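PDB 2YHG: cellulose-binding protein from Saccharophagus degradans, which probably binds polysaccharide and may hydrolyse glycosidic bonds, this chain being its C-terminal part with a nucleoside hydrolase-like domain and a following beta-rich C-terminal domain. Local coordinates for residues M53-Y57 and F248-A252; P254-D258 and N343-M347. All coordinates share one frame; numbering follows the deposited sequence. Where two conformers were deposited one is given.

Contact 1. Residues M53-Y57 and F248-A252; sequences MANEY and FLHMA
The sulfur of M53 meets F248 in a Met-aromatic contact in the core of the nucleoside hydrolase-like domain, while its CE methyl packs on L249 and A252. CE rests against A252 CB at 3.8 Å and against L249 CD2; SD lies at the edge of the F248 ring, 5.3 Å from the ring centroid and in the ring plane. A bend at the last torsion (chi3 74°) turns the methyl off the line of the extended chain and onto L249 and A252, and the M53 and F248 side chains cross at about a right angle. The Y57 ring packs on other side chains of 248-252: CZ on A252 CB, and CE2 on M251 CB at 4.0 Å. The contact joins the 3-10 turn between helix 42-52 and strand 58-64 to the type I turn L249–A252 at helix 246-249. V31 of the neighbouring strand 30-35 also touches Y57 and M251. Toward the polar edge, E56 turns its carboxylate to R318 of helix 308-323 in a salt bridge, and a water donates to both E56 O and M251 O, tying the two backbones together. The Y57 hydroxyl bonds F248 O at 2.7 Å from above the carbonyl plane; M251 N reaches the same oxygen from the opposite face, so two donors grip F248 O.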
ATOM      1  N   MET A  53      -2.554  -3.410 -10.740  1.00  8.50           N
ATOM      2  CA  MET A  53      -2.617  -2.083 -10.111  1.00  8.73           C
ATOM      3  C   MET A  53      -1.360  -1.248 -10.391  1.00  9.25           C
ATOM      4  O   MET A  53      -1.265  -0.134  -9.883  1.00  9.68           O
ATOM      5  CB  MET A  53      -2.806  -2.226  -8.559  1.00  8.87           C
ATOM      6  CG  MET A  53      -4.151  -2.846  -8.167  1.00  9.26           C
ATOM      7  SD  MET A  53      -4.382  -2.996  -6.397  1.00 10.25           S
ATOM      8  CE  MET A  53      -4.672  -1.285  -5.969  1.00 11.12           C
ATOM      9  N   ALA A  54      -0.408  -1.772 -11.147  1.00  8.85           N
ATOM     10  CA  ALA A  54       0.938  -1.189 -11.143  1.00  9.75           C
ATOM     11  C   ALA A  54       1.010   0.195 -11.774  1.00  9.24           C
ATOM     12  O   ALA A  54       1.935   0.946 -11.532  1.00 10.75           O
ATOM     13  CB  ALA A  54       1.952  -2.126 -11.784  1.00 10.72           C
ATOM     14  N   ASN A  55       0.040   0.543 -12.613  1.00  9.72           N
ATOM     15  CA  ASN A  55      -0.026   1.887 -13.164  1.00 10.23           C
ATOM     16  C   ASN A  55      -0.191   2.967 -12.084  1.00 10.40           C
ATOM     17  O   ASN A  55       0.073   4.141 -12.343  1.00 11.63           O
ATOM     18  CB  ASN A  55      -1.203   2.005 -14.147  1.00 10.50           C
ATOM     19  CG  ASN A  55      -2.532   1.957 -13.426  1.00 10.96           C
ATOM     20  OD1 ASN A  55      -2.861   0.933 -12.814  1.00 11.26           O
ATOM     21  ND2 ASN A  55      -3.286   3.061 -13.456  1.00 13.04           N
ATOM     22  N   GLU A  56      -0.639   2.591 -10.890  1.00  9.87           N
ATOM     23  CA  GLU A  56      -0.881   3.531  -9.803  1.00  9.93           C
ATOM     24  C   GLU A  56       0.343   3.773  -8.935  1.00  9.78           C
ATOM     25  O   GLU A  56       0.250   4.603  -8.022  1.00 10.39           O
ATOM     26  CB  GLU A  56      -2.012   3.010  -8.874  1.00 10.75           C
ATOM     27  CG  GLU A  56      -3.304   2.672  -9.583  1.00 11.66           C
ATOM     28  CD  GLU A  56      -4.009   3.839 -10.253  1.00 12.47           C
ATOM     29  OE1 GLU A  56      -3.732   5.031  -9.921  1.00 15.69           O
ATOM     30  OE2 GLU A  56      -4.968   3.554 -11.022  1.00 13.96           O
ATOM     31  N   TYR A  57       1.445   3.088  -9.214  1.00  9.16           N
ATOM     32  CA  TYR A  57       2.638   3.076  -8.370  1.00  9.23           C
ATOM     33  C   TYR A  57       3.861   3.368  -9.218  1.00  9.48           C
ATOM     34  O   TYR A  57       3.827   3.171 -10.442  1.00 11.27           O
ATOM     35  CB  TYR A  57       2.863   1.668  -7.766  1.00 10.09           C
ATOM     36  CG  TYR A  57       1.755   1.196  -6.857  1.00  8.55           C
ATOM     37  CD1 TYR A  57       0.560   0.741  -7.352  1.00  8.69           C
ATOM     38  CD2 TYR A  57       1.917   1.217  -5.483  1.00  9.29           C
ATOM     39  CE1 TYR A  57      -0.426   0.266  -6.530  1.00  8.07           C
ATOM     40  CE2 TYR A  57       0.937   0.721  -4.638  1.00  8.66           C
ATOM     41  CZ  TYR A  57      -0.231   0.234  -5.155  1.00  7.49           C
ATOM     42  OH  TYR A  57      -1.229  -0.294  -4.380  1.00  8.07           O
ATOM     43  N   PHE A 248       0.829  -3.257  -0.132  1.00  6.49           N
ATOM     44  CA  PHE A 248       0.737  -2.274  -1.209  1.00  6.82           C
ATOM     45  C   PHE A 248      -0.573  -1.531  -1.261  1.00  7.14           C
ATOM     46  O   PHE A 248      -0.588  -0.408  -1.772  1.00  7.21           O
ATOM     47  CB  PHE A 248       1.092  -2.822  -2.616  1.00  6.92           C
ATOM     48  CG  PHE A 248       0.280  -3.981  -3.056  1.00  6.61           C
ATOM     49  CD1 PHE A 248       0.654  -5.274  -2.715  1.00  7.41           C
ATOM     50  CD2 PHE A 248      -0.817  -3.817  -3.901  1.00  7.35           C
ATOM     51  CE1 PHE A 248      -0.073  -6.363  -3.157  1.00  7.16           C
ATOM     52  CE2 PHE A 248      -1.576  -4.902  -4.292  1.00  7.14           C
ATOM     53  CZ  PHE A 248      -1.174  -6.180  -3.936  1.00  7.52           C
ATOM     54  N   LEU A 249      -1.661  -2.042  -0.714  1.00  6.66           N
ATOM     55  CA  LEU A 249      -2.883  -1.247  -0.713  1.00  6.94           C
ATOM     56  C   LEU A 249      -2.687   0.023   0.107  1.00  6.75           C
ATOM     57  O   LEU A 249      -3.366   1.032  -0.161  1.00  6.72           O
ATOM     58  CB  LEU A 249      -4.084  -2.031  -0.175  1.00  7.97           C
ATOM     59  CG  LEU A 249      -4.464  -3.278  -0.953  1.00  9.18           C
ATOM     60  CD1 LEU A 249      -5.781  -3.823  -0.376  1.00 12.57           C
ATOM     61  CD2 LEU A 249      -4.572  -2.995  -2.450  1.00 11.06           C
ATOM     62  N   HIS A 250      -1.792   0.023   1.082  1.00  5.96           N
ATOM     63  CA  HIS A 250      -1.485   1.221   1.873  1.00  6.44           C
ATOM     64  C   HIS A 250      -1.138   2.406   0.961  1.00  6.15           C
ATOM     65  O   HIS A 250      -1.470   3.548   1.317  1.00  6.88           O
ATOM     66  CB  HIS A 250      -0.321   0.864   2.803  1.00  6.50           C
ATOM     67  CG  HIS A 250      -0.017   1.920   3.803  1.00  6.25           C
ATOM     68  ND1 HIS A 250      -0.975   2.459   4.616  1.00  7.00           N
ATOM     69  CD2 HIS A 250       1.171   2.500   4.111  1.00  6.73           C
ATOM     70  CE1 HIS A 250      -0.382   3.369   5.365  1.00  7.06           C
ATOM     71  NE2 HIS A 250       0.921   3.409   5.100  1.00  7.11           N
ATOM     72  N   MET A 251      -0.468   2.146  -0.154  1.00  6.40           N
ATOM     73  CA  MET A 251       0.033   3.145  -1.063  1.00  7.11           C
ATOM     74  C   MET A 251      -0.780   3.264  -2.352  1.00  7.61           C
ATOM     75  O   MET A 251      -0.325   3.904  -3.297  1.00  9.05           O
ATOM     76  CB  MET A 251       1.510   2.919  -1.381  1.00  8.73           C
ATOM     77  CG  MET A 251       2.382   2.597  -0.177  1.00  9.89           C
ATOM     78  SD  MET A 251       2.450   0.776   0.027  1.00 10.16           S
ATOM     79  CE  MET A 251       3.584   0.571   1.364  1.00 11.21           C
ATOM     80  N   ALA A 252      -1.960   2.674  -2.411  1.00  7.19           N
ATOM     81  CA  ALA A 252      -2.729   2.588  -3.636  1.00  7.84           C
ATOM     82  C   ALA A 252      -3.421   3.885  -4.021  1.00  8.29           C
ATOM     83  O   ALA A 252      -3.856   3.993  -5.171  1.00 10.02           O
ATOM     84  CB  ALA A 252      -3.763   1.490  -3.519  1.00  9.41           C
TER
HETATM   85  O   HOH W   1       1.102   4.992  -5.468  1.00 12.28           O

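Contact 2. Residues P254-D258 and N343-M347; sequences PGLND and NEAVM
V346 sets its CG2 methyl against the main chain of P254–D258, at the seam between the nucleoside hydrolase-like domain and the beta-rich C-terminal part. At CB the side chain forks: CG1 stands anti to the backbone N (chi1 174°), which leaves CG2 beside that N and directed at the other segment. There V346 CG2 lies 3.8 Å from P254 O and 4.0 Å from D258 N, with N257 CA scarcely farther. P254 O also faces A345 CA in a CA-H...O contact and accepts a bond from a water that makes a weak one with V346 N. The backbones come close here: G255 CA is 3.8 Å from A345 N. E344 is the centre of an inverse gamma turn, and its carbonyl O lies 3.5 Å from P254 CB. The E344 side chain is modelled in two conformers; in one it passes obliquely across P254, with OE2 near P254 CD and P254 CG. Beyond, strand 427-436 backs both segments: R431 bonds the main chain of G255 and of M347, and V433 packs on V346, so the loop after helix 246-249 is bonded to strand 427-436, beside the start of edge strand 347-351.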
ATOM      1  N   PRO A 254      -3.251   7.883  -3.445  1.00  7.89           N
ATOM      2  CA  PRO A 254      -2.704   9.127  -2.919  1.00  8.94           C
ATOM      3  C   PRO A 254      -3.747  10.164  -2.524  1.00  8.03           C
ATOM      4  O   PRO A 254      -3.502  10.957  -1.624  1.00  9.98           O
ATOM      5  CB  PRO A 254      -1.787   9.621  -4.048  1.00 10.12           C
ATOM      6  CG  PRO A 254      -1.437   8.366  -4.830  1.00 11.47           C
ATOM      7  CD  PRO A 254      -2.645   7.506  -4.732  1.00  9.88           C
ATOM      8  N   GLY A 255      -4.915  10.162  -3.160  1.00  8.08           N
ATOM      9  CA  GLY A 255      -5.968  11.085  -2.789  1.00  9.00           C
ATOM     10  C   GLY A 255      -6.703  10.708  -1.522  1.00  8.16           C
ATOM     11  O   GLY A 255      -7.392  11.562  -0.939  1.00  9.11           O
ATOM     12  N   LEU A 256      -6.614   9.427  -1.120  1.00  7.69           N
ATOM     13  CA  LEU A 256      -7.233   8.950   0.115  1.00  7.85           C
ATOM     14  C   LEU A 256      -6.343   9.146   1.315  1.00  6.96           C
ATOM     15  O   LEU A 256      -6.806   9.536   2.392  1.00  7.68           O
ATOM     16  CB  LEU A 256      -7.597   7.471  -0.002  1.00  7.55           C
ATOM     17  CG  LEU A 256      -8.160   6.780   1.233  1.00  7.78           C
ATOM     18  CD1 LEU A 256      -9.431   7.454   1.744  1.00  8.64           C
ATOM     19  CD2 LEU A 256      -8.449   5.314   0.891  1.00  8.69           C
ATOM     20  N   ASN A 257      -5.072   8.824   1.180  1.00  7.10           N
ATOM     21  CA  ASN A 257      -4.166   8.802   2.321  1.00  7.01           C
ATOM     22  C   ASN A 257      -2.735   8.982   1.882  1.00  7.45           C
ATOM     23  O   ASN A 257      -2.337   8.472   0.847  1.00  7.94           O
ATOM     24  CB  ASN A 257      -4.310   7.539   3.195  1.00  7.19           C
ATOM     25  CG  ASN A 257      -3.919   6.269   2.472  1.00  6.88           C
ATOM     26  OD1 ASN A 257      -4.572   5.874   1.490  1.00  7.90           O
ATOM     27  ND2 ASN A 257      -2.891   5.588   2.974  1.00  7.47           N
ATOM     28  N   ASP A 258      -1.981   9.707   2.709  1.00  7.33           N
ATOM     29  CA  ASP A 258      -0.546   9.781   2.609  1.00  8.16           C
ATOM     30  C   ASP A 258       0.024   8.662   3.475  1.00  7.58           C
ATOM     31  O   ASP A 258      -0.116   8.702   4.685  1.00  7.38           O
ATOM     32  CB  ASP A 258      -0.037  11.137   3.091  1.00  7.94           C
ATOM     33  CG  ASP A 258       1.462  11.285   2.944  1.00  9.39           C
ATOM     34  OD1 ASP A 258       2.181  10.259   2.867  1.00  9.19           O
ATOM     35  OD2 ASP A 258       1.917  12.446   2.853  1.00 11.44           O
ATOM     36  N   ASN A 343      -5.714  17.678  -8.221  1.00 14.40           N
ATOM     37  CA  ASN A 343      -4.513  16.944  -7.836  1.00 15.63           C
ATOM     38  C   ASN A 343      -4.882  15.652  -7.106  1.00 14.34           C
ATOM     39  O   ASN A 343      -5.698  15.658  -6.203  1.00 14.53           O
ATOM     40  CB  ASN A 343      -3.657  17.815  -6.921  1.00 17.74           C
ATOM     41  CG  ASN A 343      -3.037  18.999  -7.647  1.00 23.57           C
ATOM     42  OD1 ASN A 343      -3.206  20.141  -7.226  1.00 31.57           O
ATOM     43  ND2 ASN A 343      -2.396  18.743  -8.774  1.00 28.20           N
ATOM     44  N   GLU A 344      -4.235  14.563  -7.479  1.00 14.88           N
ATOM     45  CA  GLU A 344      -4.358  13.288  -6.813  0.50 14.84           C
ATOM     46  C   GLU A 344      -3.474  13.191  -5.587  1.00 14.13           C
ATOM     47  O   GLU A 344      -2.332  12.697  -5.657  1.00 15.35           O
ATOM     48  CB  GLU A 344      -3.953  12.190  -7.770  0.50 15.18           C
ATOM     49  CG  GLU A 344      -4.339  10.846  -7.250  0.50 17.33           C
ATOM     50  CD  GLU A 344      -3.869   9.765  -8.144  0.50 17.69           C
ATOM     51  OE1 GLU A 344      -3.331  10.077  -9.222  0.50 23.48           O
ATOM     52  OE2 GLU A 344      -3.994   8.600  -7.749  0.50 19.88           O
ATOM     53  N   ALA A 345      -3.925  13.799  -4.510  1.00 12.90           N
ATOM     54  CA  ALA A 345      -3.150  14.001  -3.305  1.00 11.18           C
ATOM     55  C   ALA A 345      -4.142  14.414  -2.243  1.00  9.65           C
ATOM     56  O   ALA A 345      -5.241  14.871  -2.523  1.00 11.63           O
ATOM     57  CB  ALA A 345      -2.145  15.100  -3.511  1.00 14.34           C
ATOM     58  N   VAL A 346      -3.781  14.255  -0.994  1.00 10.58           N
ATOM     59  CA  VAL A 346      -4.560  14.817   0.082  1.00  9.52           C
ATOM     60  C   VAL A 346      -4.548  16.328  -0.050  1.00  9.04           C
ATOM     61  O   VAL A 346      -3.513  16.938  -0.345  1.00 11.31           O
ATOM     62  CB  VAL A 346      -4.000  14.354   1.429  1.00 10.85           C
ATOM     63  CG1 VAL A 346      -4.720  15.055   2.591  1.00 10.96           C
ATOM     64  CG2 VAL A 346      -4.157  12.841   1.591  1.00 12.10           C
ATOM     65  N   MET A 347      -5.697  16.950   0.134  1.00  8.25           N
ATOM     66  CA  MET A 347      -5.846  18.398   0.059  1.00  8.48           C
ATOM     67  C   MET A 347      -5.802  18.999   1.437  1.00  9.54           C
ATOM     68  O   MET A 347      -6.483  18.499   2.319  1.00 13.02           O
ATOM     69  CB  MET A 347      -7.234  18.708  -0.581  1.00 10.86           C
ATOM     70  CG  MET A 347      -7.636  20.120  -0.842  1.00 15.16           C
ATOM     71  SD  MET A 347      -9.119  20.076  -1.912  0.70 20.99           S
ATOM     72  CE  MET A 347      -8.799  21.444  -2.956  1.00 29.31           C
TER
HETATM   73  O   HOH W   2      -1.408  11.949  -0.348  1.00 26.21           O

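How the contacts relate
The two contacts follow one another along the sequence, and their centres lie about 13 Å apart. The chain from helix 246-249 onward serves both: residues 248-252 face the core, and 254-258 carry on to the C-terminal part. N257 ND2 probably donates to H250 O at 3.0 Å, holding the two halves of this stretch of chain together. A bound BTB molecule lies near both contacts, about 4 Å from the E56 side chain of contact 1 and about 3 Å from the E344 side chain of contact 2. F248 of contact 1 comes within about 4 Å of the calcium-binding W151, side chain to side chain.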